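Local atomic coordinates of globin protein (Ramazzottius varieornatus, PDB entry 5ZIQ), a protein that binds heme with its iron held by two axial protein ligands and, as a globin, probably binds oxygen, although its physiological role is unknown. Residues P19-T24 with K155-W160; K47-K52 with A87-Y92; T107-V112 with E163-G168. All blocks are in the same frame, centred on the assembly; numbering follows the deposited sequence.

Contact 1 of 3, residues P19-T24 with K155-W160; sequences PRFPLT and KIWISW. With EDO (1,2-ethanediol), chain I; SO4 (sulfate ion), chain F.
The lead-in to helix 25-38 lies against helix 148-170 through an aromatic cluster of Phe-21, Trp-157 and Trp-160, with Pro-22 wedged into it. Pro-22 packs its CD and CG onto one face of the Trp-160 indole: CD sits over the five-membered ring, 3.5 Å from its centroid and 6° off the normal, a well-centred CH-pi contact. A chi1 of 179° puts Trp-160 CG anti to the backbone N, where it meets Pro-22 CG at 3.6 Å. Phe-21 turns its edge to the face of the Trp-160 six-membered ring, a T-shaped pair with centroids 5.8 Å apart. With Trp-157 the contact is rim to rim, Phe-21 CZ lying 3.8 Å from Trp-157 CD1. Next along, the CD2 branch of Leu-23 touches Ile-156 CG2 at 3.8 Å. Polar groups stay at the margin: Arg-20 turns away to salt bridges with Asp-18 and Asp-103, and Thr-24 OG1 caps the following helix at the N of Asp-27 and also bonds a sulfate. Leu-105 of helix 102-115 touches both Phe-21 and Trp-160. This is the pre-A segment of a globin packed on the H helix.

Contact 2 of 3, residues K47-K52 with A87-Y92; sequences KEMLLK and AHITPY. With HEM (protoporphyrin IX containing Fe), chain E.
Over one face of the His-88 imidazole lies heme C1D, 3.5 Å above the plane and offset toward the rim; over the opposite face is Leu-50 CD2, 4.3 Å from the ring centroid in a CH-pi contact. At the edge, heme NA lies in the imidazole plane. The Tyr-92 ring takes the heme vinyl carbon CBC over one face, with CE2 the nearest ring atom at 3.3 Å, and Met-49 CE approaches it obliquely. Met-49 bends at chi3 (63°), which places CE by Tyr-92 CE2 at 4.1 Å; its SD meets Ile-89 CD1 at 3.6 Å, the two side chains crossing at about a right angle. Helices 42-56 and 79-97 are thus joined without a hydrogen bond between the two segments, at 119°. The second helix kinks at Pro-91, which has no N-H to give, and Tyr-92 N bonds only weakly to Ile-89 O; buried His-88 O is left without a partner, with Met-49 CE 4.0 Å away. His-88 NE2 binds the iron at 2.1 Å, and ND1 donates to Ala-84 O, fixing the ring's rotation from its far side. With His-116 as the other axial ligand the heme iron is six-coordinate, so an external ligand such as oxygen would probably have to displace one histidine, most likely His-88, the distal one by globin topology.

Contact 3 of 3, residues T107-V112 with E163-G168; sequences TNLKRV and EKIREG. With HEM (protoporphyrin IX containing Fe), chain E; SO4 (sulfate ion), chain G.
Leu-109 and Ile-165 cross obliquely, Leu-109 CD2 lying 4.0 Å from Ile-165 CG1, while Leu-109 CB backs onto Lys-164 CB. A chi1 of -67° sets Ile-165 CG1 anti to the carbonyl carbon and leaves CG2 anti to the backbone N, where it meets Val-112 CG1; the CG1 branch ends in CD1, 3.5 Å from the heme vinyl carbon CBC. Val-112 CG1 reaches the heme as well, 3.7 Å from the meso carbon CHD. Both residues therefore pack against each other and against the porphyrin. This is the F-H helix crossing of the globin fold, helix 102-115 over helix 148-170, with segment axes 6.5 Å apart and a crossing angle of -59°. Such closeness rests on backbone: Gly-168, with no side chain, brings CA to 3.3 Å from Lys-110 O in a CA-H...O contact, and Ile-165 CA makes a similar one to Leu-109 O. Val-112 O accepts a hydrogen bond from ND1 of His-116, an axial ligand, so the contact borders the second shell of the iron. On the outer side, the Lys-110 chain runs extended across Lys-164 O, which its CG approaches, to a long salt bridge from NZ to Glu-167 OE2 at 3.9 Å, doubtful because Lys-110 has two conformers. Lys-164 NZ gives Glu-163 OE2 a weak hydrogen bond of 3.3 Å, part of a salt bridge.

In the fold
Contact 2 is wholly buried and lies nearest the centre of the chain; contacts 1 and 3 are partly buried and sit farther out. Contacts 1 and 3 share helix 148-170, where Trp-160 of the first packs on Leu-109 of the third. Contacts 2 and 3 both touch the heme, and Pro-91 meets Val-112 between them, while Trp-157 ties contact 1 to Tyr-92. Their chemistry follows these places: contact 1 is aromatic and proline packing with polar groups at its margin, contact 2 apolar backing for an iron ligand, and contact 3 close backbone packing flanked by the pocket within and a charged network outside.

Contact 1 of 3, residues P19-T24 with K155-W160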
loop_
_atom_site.group_PDB
_atom_site.type_symbol
_atom_site.label_atom_id
_atom_site.label_comp_id
_atom_site.label_asym_id
_atom_site.label_seq_id
_atom_site.Cartn_x
_atom_site.Cartn_y
_atom_site.Cartn_z
ATOM N N PRO A 19 7.687 21.452 0.235
ATOM C CA PRO A 19 6.263 21.670 -0.082
ATOM C C PRO A 19 5.694 20.749 -1.159
ATOM O O PRO A 19 4.475 20.730 -1.345
ATOM C CB PRO A 19 6.206 23.134 -0.547
ATOM C CG PRO A 19 7.592 23.447 -0.989
ATOM C CD PRO A 19 8.521 22.603 -0.163
ATOM N N ARG A 20 6.543 19.982 -1.856
ATOM C CA ARG A 20 6.049 18.955 -2.785
ATOM C C ARG A 20 5.393 17.787 -2.038
ATOM O O ARG A 20 4.561 17.085 -2.599
ATOM C CB ARG A 20 7.185 18.424 -3.665
ATOM C CG ARG A 20 7.703 19.452 -4.670
ATOM C CD ARG A 20 8.834 18.884 -5.499
ATOM N NE ARG A 20 9.999 18.673 -4.653
ATOM C CZ ARG A 20 11.068 17.978 -5.022
ATOM N NH1 ARG A 20 11.113 17.416 -6.215
ATOM N NH2 ARG A 20 12.083 17.846 -4.189
ATOM N N PHE A 21 5.794 17.586 -0.784
ATOM C CA PHE A 21 5.246 16.540 0.070
ATOM C C PHE A 21 3.943 17.090 0.662
ATOM O O PHE A 21 3.909 18.231 1.063
ATOM C CB PHE A 21 6.255 16.193 1.168
ATOM C CG PHE A 21 5.897 14.953 1.936
ATOM C CD1 PHE A 21 6.009 13.708 1.335
ATOM C CD2 PHE A 21 5.395 15.037 3.221
ATOM C CE1 PHE A 21 5.656 12.543 2.032
ATOM C CE2 PHE A 21 5.023 13.882 3.926
ATOM C CZ PHE A 21 5.176 12.641 3.329
ATOM N N PRO A 22 2.862 16.275 0.691
ATOM C CA PRO A 22 1.559 16.871 1.044
ATOM C C PRO A 22 1.430 17.302 2.500
ATOM O O PRO A 22 0.738 18.262 2.797
ATOM C CB PRO A 22 0.565 15.747 0.705
ATOM C CG PRO A 22 1.380 14.473 0.755
ATOM C CD PRO A 22 2.718 14.878 0.219
ATOM N N LEU A 23 2.042 16.558 3.422
ATOM C CA LEU A 23 1.789 16.798 4.850
ATOM C C LEU A 23 2.605 17.937 5.424
ATOM O O LEU A 23 3.780 18.099 5.071
ATOM C CB LEU A 23 2.075 15.518 5.665
ATOM C CG LEU A 23 1.305 14.269 5.217
ATOM C CD1 LEU A 23 1.774 13.084 6.077
ATOM C CD2 LEU A 23 -0.205 14.493 5.327
ATOM N N THR A 24 2.001 18.696 6.333
ATOM C CA THR A 24 2.763 19.679 7.114
ATOM C C THR A 24 3.814 18.968 7.951
ATOM O O THR A 24 3.738 17.747 8.115
ATOM C CB THR A 24 1.852 20.437 8.076
ATOM O OG1 THR A 24 1.304 19.503 9.025
ATOM C CG2 THR A 24 0.719 21.136 7.324
ATOM N N LYS A 155 -5.427 9.258 4.988
ATOM C CA LYS A 155 -6.243 9.442 3.786
ATOM C C LYS A 155 -5.517 10.406 2.831
ATOM O O LYS A 155 -5.467 10.137 1.627
ATOM C CB LYS A 155 -7.639 9.921 4.157
ATOM C CG LYS A 155 -8.532 8.797 4.677
ATOM C CD LYS A 155 -9.870 9.369 5.115
ATOM C CE LYS A 155 -10.817 8.265 5.579
ATOM N NZ LYS A 155 -12.089 8.816 6.123
ATOM N N ILE A 156 -4.913 11.476 3.369
ATOM C CA ILE A 156 -4.191 12.436 2.526
ATOM C C ILE A 156 -2.973 11.780 1.881
ATOM O O ILE A 156 -2.725 11.895 0.661
ATOM C CB ILE A 156 -3.700 13.651 3.356
ATOM C CG1 ILE A 156 -4.906 14.452 3.884
ATOM C CG2 ILE A 156 -2.761 14.539 2.519
ATOM C CD1 ILE A 156 -4.551 15.499 4.941
ATOM N N TRP A 157 -2.190 11.104 2.714
ATOM C CA TRP A 157 -0.923 10.556 2.249
ATOM C C TRP A 157 -1.147 9.365 1.312
ATOM O O TRP A 157 -0.504 9.267 0.263
ATOM C CB TRP A 157 -0.053 10.186 3.458
ATOM C CG TRP A 157 1.244 9.517 3.089
ATOM C CD1 TRP A 157 2.394 10.122 2.675
ATOM C CD2 TRP A 157 1.503 8.125 3.129
ATOM N NE1 TRP A 157 3.374 9.175 2.466
ATOM C CE2 TRP A 157 2.851 7.935 2.731
ATOM C CE3 TRP A 157 0.722 7.004 3.465
ATOM C CZ2 TRP A 157 3.441 6.660 2.650
ATOM C CZ3 TRP A 157 1.310 5.734 3.394
ATOM C CH2 TRP A 157 2.657 5.579 2.975
ATOM N N ILE A 158 -2.059 8.461 1.666
ATOM C CA ILE A 158 -2.321 7.310 0.780
ATOM C C ILE A 158 -2.843 7.804 -0.572
ATOM O O ILE A 158 -2.396 7.306 -1.612
ATOM C CB ILE A 158 -3.288 6.289 1.425
ATOM C CG1 ILE A 158 -2.628 5.657 2.656
ATOM C CG2 ILE A 158 -3.693 5.201 0.426
ATOM C CD1 ILE A 158 -3.579 4.855 3.520
ATOM N N SER A 159 -3.754 8.781 -0.559
ATOM C CA SER A 159 -4.261 9.371 -1.814
ATOM C C SER A 159 -3.133 9.940 -2.676
ATOM O O SER A 159 -3.080 9.691 -3.881
ATOM C CB SER A 159 -5.301 10.458 -1.536
ATOM O OG SER A 159 -6.490 9.872 -1.054
ATOM N N TRP A 160 -2.218 10.665 -2.039
ATOM C CA TRP A 160 -1.109 11.288 -2.749
ATOM C C TRP A 160 -0.207 10.207 -3.366
ATOM O O TRP A 160 0.174 10.308 -4.544
ATOM C CB TRP A 160 -0.350 12.199 -1.795
ATOM C CG TRP A 160 0.843 12.880 -2.392
ATOM C CD1 TRP A 160 0.864 14.101 -3.018
ATOM C CD2 TRP A 160 2.182 12.399 -2.405
ATOM N NE1 TRP A 160 2.147 14.401 -3.428
ATOM C CE2 TRP A 160 2.973 13.380 -3.055
ATOM C CE3 TRP A 160 2.805 11.231 -1.924
ATOM C CZ2 TRP A 160 4.349 13.232 -3.249
ATOM C CZ3 TRP A 160 4.176 11.086 -2.116
ATOM C CH2 TRP A 160 4.933 12.078 -2.776
HETATM C C1 EDO I . -1.657 18.374 5.344
HETATM O O1 EDO I . -0.839 18.251 6.515
HETATM C C2 EDO I . -3.076 18.823 5.677
HETATM O O2 EDO I . -3.169 20.143 6.226
HETATM S S SO4 F . 0.097 22.531 11.028
HETATM O O1 SO4 F . -0.653 22.739 12.284
HETATM O O2 SO4 F . -0.698 23.119 9.925
HETATM O O3 SO4 F . 1.376 23.263 11.112
HETATM O O4 SO4 F . 0.357 21.085 10.973
#

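Contact 2 of 3, residues K47-K52 with A87-Y92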
loop_
_atom_site.group_PDB
_atom_site.type_symbol
_atom_site.label_atom_id
_atom_site.label_comp_id
_atom_site.label_asym_id
_atom_site.label_seq_id
_atom_site.Cartn_x
_atom_site.Cartn_y
_atom_site.Cartn_z
ATOM N N LYS A 47 0.079 -9.445 3.749
ATOM C CA LYS A 47 -0.839 -10.582 3.624
ATOM C C LYS A 47 -2.273 -10.135 3.910
ATOM O O LYS A 47 -3.190 -10.464 3.149
ATOM C CB LYS A 47 -0.435 -11.728 4.556
ATOM C CG LYS A 47 0.871 -12.401 4.187
ATOM C CD LYS A 47 1.206 -13.488 5.220
ATOM C CE LYS A 47 2.594 -14.055 4.981
ATOM N NZ LYS A 47 2.951 -15.091 5.992
ATOM N N GLU A 48 -2.455 -9.360 4.979
ATOM C CA GLU A 48 -3.770 -8.820 5.351
ATOM C C GLU A 48 -4.359 -7.994 4.209
ATOM O O GLU A 48 -5.529 -8.152 3.859
ATOM C CB GLU A 48 -3.668 -7.962 6.618
ATOM C CG GLU A 48 -3.498 -8.731 7.915
ATOM C CD GLU A 48 -3.481 -7.823 9.134
ATOM O OE1 GLU A 48 -3.650 -8.332 10.261
ATOM O OE2 GLU A 48 -3.299 -6.596 8.970
ATOM N N MET A 49 -3.524 -7.151 3.604
ATOM C CA MET A 49 -3.976 -6.276 2.505
ATOM C C MET A 49 -4.501 -7.062 1.335
ATOM O O MET A 49 -5.594 -6.742 0.831
ATOM C CB MET A 49 -2.863 -5.374 2.034
ATOM C CG MET A 49 -2.445 -4.398 3.109
ATOM S SD MET A 49 -0.969 -3.503 2.643
ATOM C CE MET A 49 -1.701 -2.692 1.231
ATOM N N LEU A 50 -3.721 -8.049 0.879
ATOM C CA LEU A 50 -4.139 -8.837 -0.288
ATOM C C LEU A 50 -5.379 -9.665 -0.015
ATOM O O LEU A 50 -6.264 -9.718 -0.856
ATOM C CB LEU A 50 -3.018 -9.721 -0.842
ATOM C CG LEU A 50 -1.846 -8.987 -1.525
ATOM C CD1 LEU A 50 -0.870 -10.010 -2.081
ATOM C CD2 LEU A 50 -2.247 -8.012 -2.623
ATOM N N LEU A 51 -5.458 -10.285 1.162
ATOM C CA LEU A 51 -6.661 -11.028 1.538
ATOM C C LEU A 51 -7.881 -10.109 1.572
ATOM O O LEU A 51 -8.959 -10.512 1.112
ATOM C CB LEU A 51 -6.480 -11.792 2.856
ATOM C CG LEU A 51 -5.398 -12.873 2.804
ATOM C CD1 LEU A 51 -5.189 -13.480 4.177
ATOM C CD2 LEU A 51 -5.641 -13.949 1.731
ATOM N N LYS A 52 -7.711 -8.870 2.041
ATOM C CA LYS A 52 -8.817 -7.908 2.042
ATOM C C LYS A 52 -9.203 -7.528 0.609
ATOM O O LYS A 52 -10.397 -7.448 0.279
ATOM C CB LYS A 52 -8.508 -6.676 2.893
ATOM C CG LYS A 52 -9.673 -5.711 3.068
ATOM C CD LYS A 52 -10.812 -6.326 3.868
ATOM C CE LYS A 52 -11.706 -5.235 4.409
ATOM N NZ LYS A 52 -12.869 -5.801 5.139
ATOM N N ALA A 87 5.516 -7.488 -1.990
ATOM C CA ALA A 87 5.518 -6.519 -3.095
ATOM C C ALA A 87 4.479 -5.427 -2.887
ATOM O O ALA A 87 4.715 -4.275 -3.252
ATOM C CB ALA A 87 5.288 -7.220 -4.435
ATOM N N HIS A 88 3.376 -5.768 -2.219
ATOM C CA HIS A 88 2.273 -4.824 -2.047
ATOM C C HIS A 88 2.336 -3.901 -0.852
ATOM O O HIS A 88 1.717 -2.843 -0.838
ATOM C CB HIS A 88 0.937 -5.527 -2.265
ATOM C CG HIS A 88 0.763 -5.837 -3.710
ATOM N ND1 HIS A 88 1.389 -6.912 -4.301
ATOM C CD2 HIS A 88 0.264 -5.091 -4.721
ATOM C CE1 HIS A 88 1.235 -6.855 -5.606
ATOM N NE2 HIS A 88 0.566 -5.749 -5.892
ATOM N N ILE A 89 3.132 -4.287 0.138
ATOM C CA ILE A 89 3.337 -3.434 1.296
ATOM C C ILE A 89 4.641 -2.628 1.169
ATOM O O ILE A 89 4.718 -1.502 1.646
ATOM C CB ILE A 89 3.283 -4.249 2.624
ATOM C CG1 ILE A 89 3.343 -3.333 3.844
ATOM C CG2 ILE A 89 4.414 -5.262 2.743
ATOM C CD1 ILE A 89 2.175 -2.387 3.968
ATOM N N THR A 90 5.663 -3.231 0.560
ATOM C CA THR A 90 7.002 -2.637 0.577
ATOM C C THR A 90 7.026 -1.196 0.049
ATOM O O THR A 90 7.628 -0.351 0.698
ATOM C CB THR A 90 8.038 -3.527 -0.135
ATOM O OG1 THR A 90 8.279 -4.708 0.652
ATOM C CG2 THR A 90 9.355 -2.796 -0.364
ATOM N N PRO A 91 6.373 -0.910 -1.099
ATOM C CA PRO A 91 6.491 0.483 -1.592
ATOM C C PRO A 91 5.906 1.533 -0.641
ATOM O O PRO A 91 6.366 2.662 -0.629
ATOM C CB PRO A 91 5.730 0.458 -2.931
ATOM C CG PRO A 91 5.922 -0.935 -3.400
ATOM C CD PRO A 91 5.747 -1.764 -2.135
ATOM N N TYR A 92 4.886 1.172 0.144
ATOM C CA TYR A 92 4.325 2.092 1.129
ATOM C C TYR A 92 5.322 2.342 2.246
ATOM O O TYR A 92 5.521 3.477 2.667
ATOM C CB TYR A 92 3.006 1.554 1.700
ATOM C CG TYR A 92 1.858 1.598 0.721
ATOM C CD1 TYR A 92 1.304 2.839 0.304
ATOM C CD2 TYR A 92 1.295 0.407 0.235
ATOM C CE1 TYR A 92 0.240 2.877 -0.572
ATOM C CE2 TYR A 92 0.204 0.429 -0.621
ATOM C CZ TYR A 92 -0.301 1.670 -1.037
ATOM O OH TYR A 92 -1.361 1.707 -1.898
HETATM C CHA HEM E . 3.177 -6.382 -9.142
HETATM C CHB HEM E . -1.621 -6.790 -8.749
HETATM C CHC HEM E . -1.667 -2.265 -6.861
HETATM C CHD HEM E . 3.016 -2.894 -5.777
HETATM C C1A HEM E . 1.892 -6.851 -9.266
HETATM C C2A HEM E . 1.513 -8.000 -10.005
HETATM C C3A HEM E . 0.160 -8.119 -9.899
HETATM C C4A HEM E . -0.308 -7.056 -9.089
HETATM C CMA HEM E . -0.686 -9.206 -10.508
HETATM C CAA HEM E . 2.454 -8.909 -10.763
HETATM C CBA HEM E . 2.431 -10.335 -10.196
HETATM C CGA HEM E . 3.052 -10.364 -8.827
HETATM O O1A HEM E . 4.154 -9.808 -8.628
HETATM O O2A HEM E . 2.470 -10.938 -7.885
HETATM C C1B HEM E . -2.061 -5.551 -8.247
HETATM C C2B HEM E . -3.423 -5.170 -8.155
HETATM C C3B HEM E . -3.465 -3.907 -7.634
HETATM C C4B HEM E . -2.064 -3.506 -7.381
HETATM C CMB HEM E . -4.603 -6.011 -8.582
HETATM C CAB HEM E . -4.657 -3.092 -7.357
HETATM C CBB HEM E . -5.704 -3.648 -6.748
HETATM C C1C HEM E . -0.414 -2.061 -6.303
HETATM C C2C HEM E . -0.058 -1.080 -5.374
HETATM C C3C HEM E . 1.281 -1.284 -5.051
HETATM C C4C HEM E . 1.739 -2.396 -5.796
HETATM C CMC HEM E . -0.961 -0.008 -4.825
HETATM C CAC HEM E . 2.128 -0.532 -4.108
HETATM C CBC HEM E . 1.735 0.594 -3.550
HETATM C C1D HEM E . 3.417 -3.876 -6.682
HETATM C C2D HEM E . 4.841 -4.214 -6.849
HETATM C C3D HEM E . 4.887 -5.183 -7.783
HETATM C C4D HEM E . 3.491 -5.427 -8.189
HETATM C CMD HEM E . 6.002 -3.586 -6.110
HETATM C CAD HEM E . 6.131 -5.872 -8.312
HETATM C CBD HEM E . 6.481 -5.253 -9.659
HETATM C CGD HEM E . 7.712 -5.891 -10.255
HETATM O O1D HEM E . 8.464 -6.576 -9.531
HETATM O O2D HEM E . 7.980 -5.732 -11.471
HETATM N NA HEM E . 0.765 -6.264 -8.743
HETATM N NB HEM E . -1.322 -4.533 -7.801
HETATM N NC HEM E . 0.690 -2.831 -6.552
HETATM N ND HEM E . 2.647 -4.627 -7.501
HETATM FE FE HEM E . 0.746 -4.579 -7.661
#

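Contact 3 of 3, residues T107-V112 with E163-G168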
loop_
_atom_site.group_PDB
_atom_site.type_symbol
_atom_site.label_atom_id
_atom_site.label_comp_id
_atom_site.label_asym_id
_atom_site.label_seq_id
_atom_site.Cartn_x
_atom_site.Cartn_y
_atom_site.Cartn_z
ATOM N N THR A 107 10.489 8.873 -7.814
ATOM C CA THR A 107 11.095 7.831 -8.650
ATOM C C THR A 107 10.502 6.458 -8.273
ATOM O O THR A 107 10.065 5.684 -9.143
ATOM C CB THR A 107 12.622 7.836 -8.450
ATOM O OG1 THR A 107 13.150 9.061 -8.976
ATOM C CG2 THR A 107 13.296 6.619 -9.152
ATOM N N ASN A 108 10.440 6.188 -6.975
ATOM C CA ASN A 108 10.012 4.869 -6.503
ATOM C C ASN A 108 8.542 4.621 -6.777
ATOM O O ASN A 108 8.177 3.540 -7.258
ATOM C CB ASN A 108 10.324 4.711 -5.016
ATOM C CG ASN A 108 11.809 4.594 -4.740
ATOM O OD1 ASN A 108 12.585 4.192 -5.610
ATOM N ND2 ASN A 108 12.214 4.959 -3.527
ATOM N N LEU A 109 7.693 5.621 -6.506
ATOM C CA LEU A 109 6.258 5.442 -6.731
ATOM C C LEU A 109 5.908 5.363 -8.209
ATOM O O LEU A 109 5.068 4.546 -8.607
ATOM C CB LEU A 109 5.449 6.516 -6.016
ATOM C CG LEU A 109 5.529 6.464 -4.482
ATOM C CD1 LEU A 109 4.941 7.759 -3.944
ATOM C CD2 LEU A 109 4.814 5.226 -3.919
ATOM N N LYS A 110 6.542 6.188 -9.048
ATOM C CA LYS A 110 6.253 6.092 -10.484
ATOM C C LYS A 110 6.701 4.743 -11.046
ATOM O O LYS A 110 6.008 4.176 -11.887
ATOM C CB LYS A 110 6.876 7.261 -11.266
ATOM C CG LYS A 110 6.244 8.603 -10.918
ATOM C CD LYS A 110 6.970 9.773 -11.556
ATOM C CE LYS A 110 6.566 11.071 -10.882
ATOM N NZ LYS A 110 7.223 12.247 -11.515
ATOM N N ARG A 111 7.813 4.190 -10.545
ATOM C CA ARG A 111 8.222 2.843 -10.961
ATOM C C ARG A 111 7.139 1.781 -10.662
ATOM O O ARG A 111 6.834 0.952 -11.526
ATOM C CB ARG A 111 9.540 2.444 -10.312
ATOM C CG ARG A 111 9.939 0.997 -10.616
ATOM C CD ARG A 111 11.355 0.671 -10.232
ATOM N NE ARG A 111 12.271 1.286 -11.177
ATOM C CZ ARG A 111 13.144 2.245 -10.891
ATOM N NH1 ARG A 111 13.249 2.732 -9.659
ATOM N NH2 ARG A 111 13.915 2.724 -11.860
ATOM N N VAL A 112 6.533 1.841 -9.472
ATOM C CA VAL A 112 5.468 0.890 -9.098
ATOM C C VAL A 112 4.362 0.956 -10.148
ATOM O O VAL A 112 3.894 -0.074 -10.633
ATOM C CB VAL A 112 4.881 1.235 -7.714
ATOM C CG1 VAL A 112 3.637 0.407 -7.415
ATOM C CG2 VAL A 112 5.918 1.022 -6.619
ATOM N N GLU A 163 -1.855 8.791 -6.542
ATOM C CA GLU A 163 -1.712 9.713 -7.653
ATOM C C GLU A 163 -0.343 9.554 -8.326
ATOM O O GLU A 163 -0.266 9.533 -9.557
ATOM C CB GLU A 163 -1.985 11.142 -7.197
ATOM C CG GLU A 163 -2.297 12.111 -8.328
ATOM C CD GLU A 163 -1.066 12.690 -8.996
ATOM O OE1 GLU A 163 -1.080 12.790 -10.247
ATOM O OE2 GLU A 163 -0.099 13.059 -8.283
ATOM N N LYS A 164 0.714 9.380 -7.533
ATOM C CA LYS A 164 2.062 9.242 -8.119
ATOM C C LYS A 164 2.238 7.905 -8.808
ATOM O O LYS A 164 2.867 7.823 -9.869
ATOM C CB LYS A 164 3.174 9.471 -7.079
ATOM C CG LYS A 164 3.102 10.818 -6.373
ATOM C CD LYS A 164 2.957 11.977 -7.354
ATOM C CE LYS A 164 2.902 13.312 -6.623
ATOM N NZ LYS A 164 2.804 14.468 -7.552
ATOM N N ILE A 165 1.696 6.856 -8.198
ATOM C CA ILE A 165 1.698 5.531 -8.822
ATOM C C ILE A 165 0.947 5.601 -10.154
ATOM O O ILE A 165 1.449 5.117 -11.156
ATOM C CB ILE A 165 1.111 4.454 -7.872
ATOM C CG1 ILE A 165 2.062 4.268 -6.681
ATOM C CG2 ILE A 165 0.939 3.124 -8.607
ATOM C CD1 ILE A 165 1.489 3.453 -5.528
ATOM N N ARG A 166 -0.213 6.256 -10.172
ATOM C CA ARG A 166 -0.983 6.401 -11.406
ATOM C C ARG A 166 -0.229 7.165 -12.496
ATOM O O ARG A 166 -0.301 6.783 -13.668
ATOM C CB ARG A 166 -2.319 7.057 -11.101
ATOM C CG ARG A 166 -3.279 6.131 -10.378
ATOM C CD ARG A 166 -4.593 6.847 -10.129
ATOM N NE ARG A 166 -5.132 7.337 -11.392
ATOM C CZ ARG A 166 -6.236 8.066 -11.511
ATOM N NH1 ARG A 166 -6.940 8.409 -10.434
ATOM N NH2 ARG A 166 -6.633 8.456 -12.713
ATOM N N GLU A 167 0.513 8.209 -12.102
ATOM C CA GLU A 167 1.378 8.967 -13.036
ATOM C C GLU A 167 2.385 8.054 -13.712
ATOM O O GLU A 167 2.585 8.128 -14.924
ATOM C CB GLU A 167 2.134 10.083 -12.319
ATOM C CG GLU A 167 1.311 11.317 -11.995
ATOM C CD GLU A 167 2.112 12.386 -11.265
ATOM O OE1 GLU A 167 1.497 13.379 -10.831
ATOM O OE2 GLU A 167 3.352 12.259 -11.138
ATOM N N GLY A 168 3.003 7.170 -12.927
ATOM C CA GLY A 168 3.953 6.215 -13.463
ATOM C C GLY A 168 3.299 5.257 -14.432
ATOM O O GLY A 168 3.873 4.951 -15.461
HETATM C CHA HEM E . 3.177 -6.382 -9.142
HETATM C CHB HEM E . -1.621 -6.790 -8.749
HETATM C CHC HEM E . -1.667 -2.265 -6.861
HETATM C CHD HEM E . 3.016 -2.894 -5.777
HETATM C C1A HEM E . 1.892 -6.851 -9.266
HETATM C C2A HEM E . 1.513 -8.000 -10.005
HETATM C C3A HEM E . 0.160 -8.119 -9.899
HETATM C C4A HEM E . -0.308 -7.056 -9.089
HETATM C CMA HEM E . -0.686 -9.206 -10.508
HETATM C CAA HEM E . 2.454 -8.909 -10.763
HETATM C CBA HEM E . 2.431 -10.335 -10.196
HETATM C CGA HEM E . 3.052 -10.364 -8.827
HETATM O O1A HEM E . 4.154 -9.808 -8.628
HETATM O O2A HEM E . 2.470 -10.938 -7.885
HETATM C C1B HEM E . -2.061 -5.551 -8.247
HETATM C C2B HEM E . -3.423 -5.170 -8.155
HETATM C C3B HEM E . -3.465 -3.907 -7.634
HETATM C C4B HEM E . -2.064 -3.506 -7.381
HETATM C CMB HEM E . -4.603 -6.011 -8.582
HETATM C CAB HEM E . -4.657 -3.092 -7.357
HETATM C CBB HEM E . -5.704 -3.648 -6.748
HETATM C C1C HEM E . -0.414 -2.061 -6.303
HETATM C C2C HEM E . -0.058 -1.080 -5.374
HETATM C C3C HEM E . 1.281 -1.284 -5.051
HETATM C C4C HEM E . 1.739 -2.396 -5.796
HETATM C CMC HEM E . -0.961 -0.008 -4.825
HETATM C CAC HEM E . 2.128 -0.532 -4.108
HETATM C CBC HEM E . 1.735 0.594 -3.550
HETATM C C1D HEM E . 3.417 -3.876 -6.682
HETATM C C2D HEM E . 4.841 -4.214 -6.849
HETATM C C3D HEM E . 4.887 -5.183 -7.783
HETATM C C4D HEM E . 3.491 -5.427 -8.189
HETATM C CMD HEM E . 6.002 -3.586 -6.110
HETATM C CAD HEM E . 6.131 -5.872 -8.312
HETATM C CBD HEM E . 6.481 -5.253 -9.659
HETATM C CGD HEM E . 7.712 -5.891 -10.255
HETATM O O1D HEM E . 8.464 -6.576 -9.531
HETATM O O2D HEM E . 7.980 -5.732 -11.471
HETATM N NA HEM E . 0.765 -6.264 -8.743
HETATM N NB HEM E . -1.322 -4.533 -7.801
HETATM N NC HEM E . 0.690 -2.831 -6.552
HETATM N ND HEM E . 2.647 -4.627 -7.501
HETATM FE FE HEM E . 0.746 -4.579 -7.661
HETATM S S SO4 G . 12.180 0.480 -14.842
HETATM O O1 SO4 G . 12.519 1.796 -14.256
HETATM O O2 SO4 G . 10.775 0.133 -14.527
HETATM O O3 SO4 G . 12.349 0.547 -16.314
HETATM O O4 SO4 G . 13.072 -0.561 -14.273
#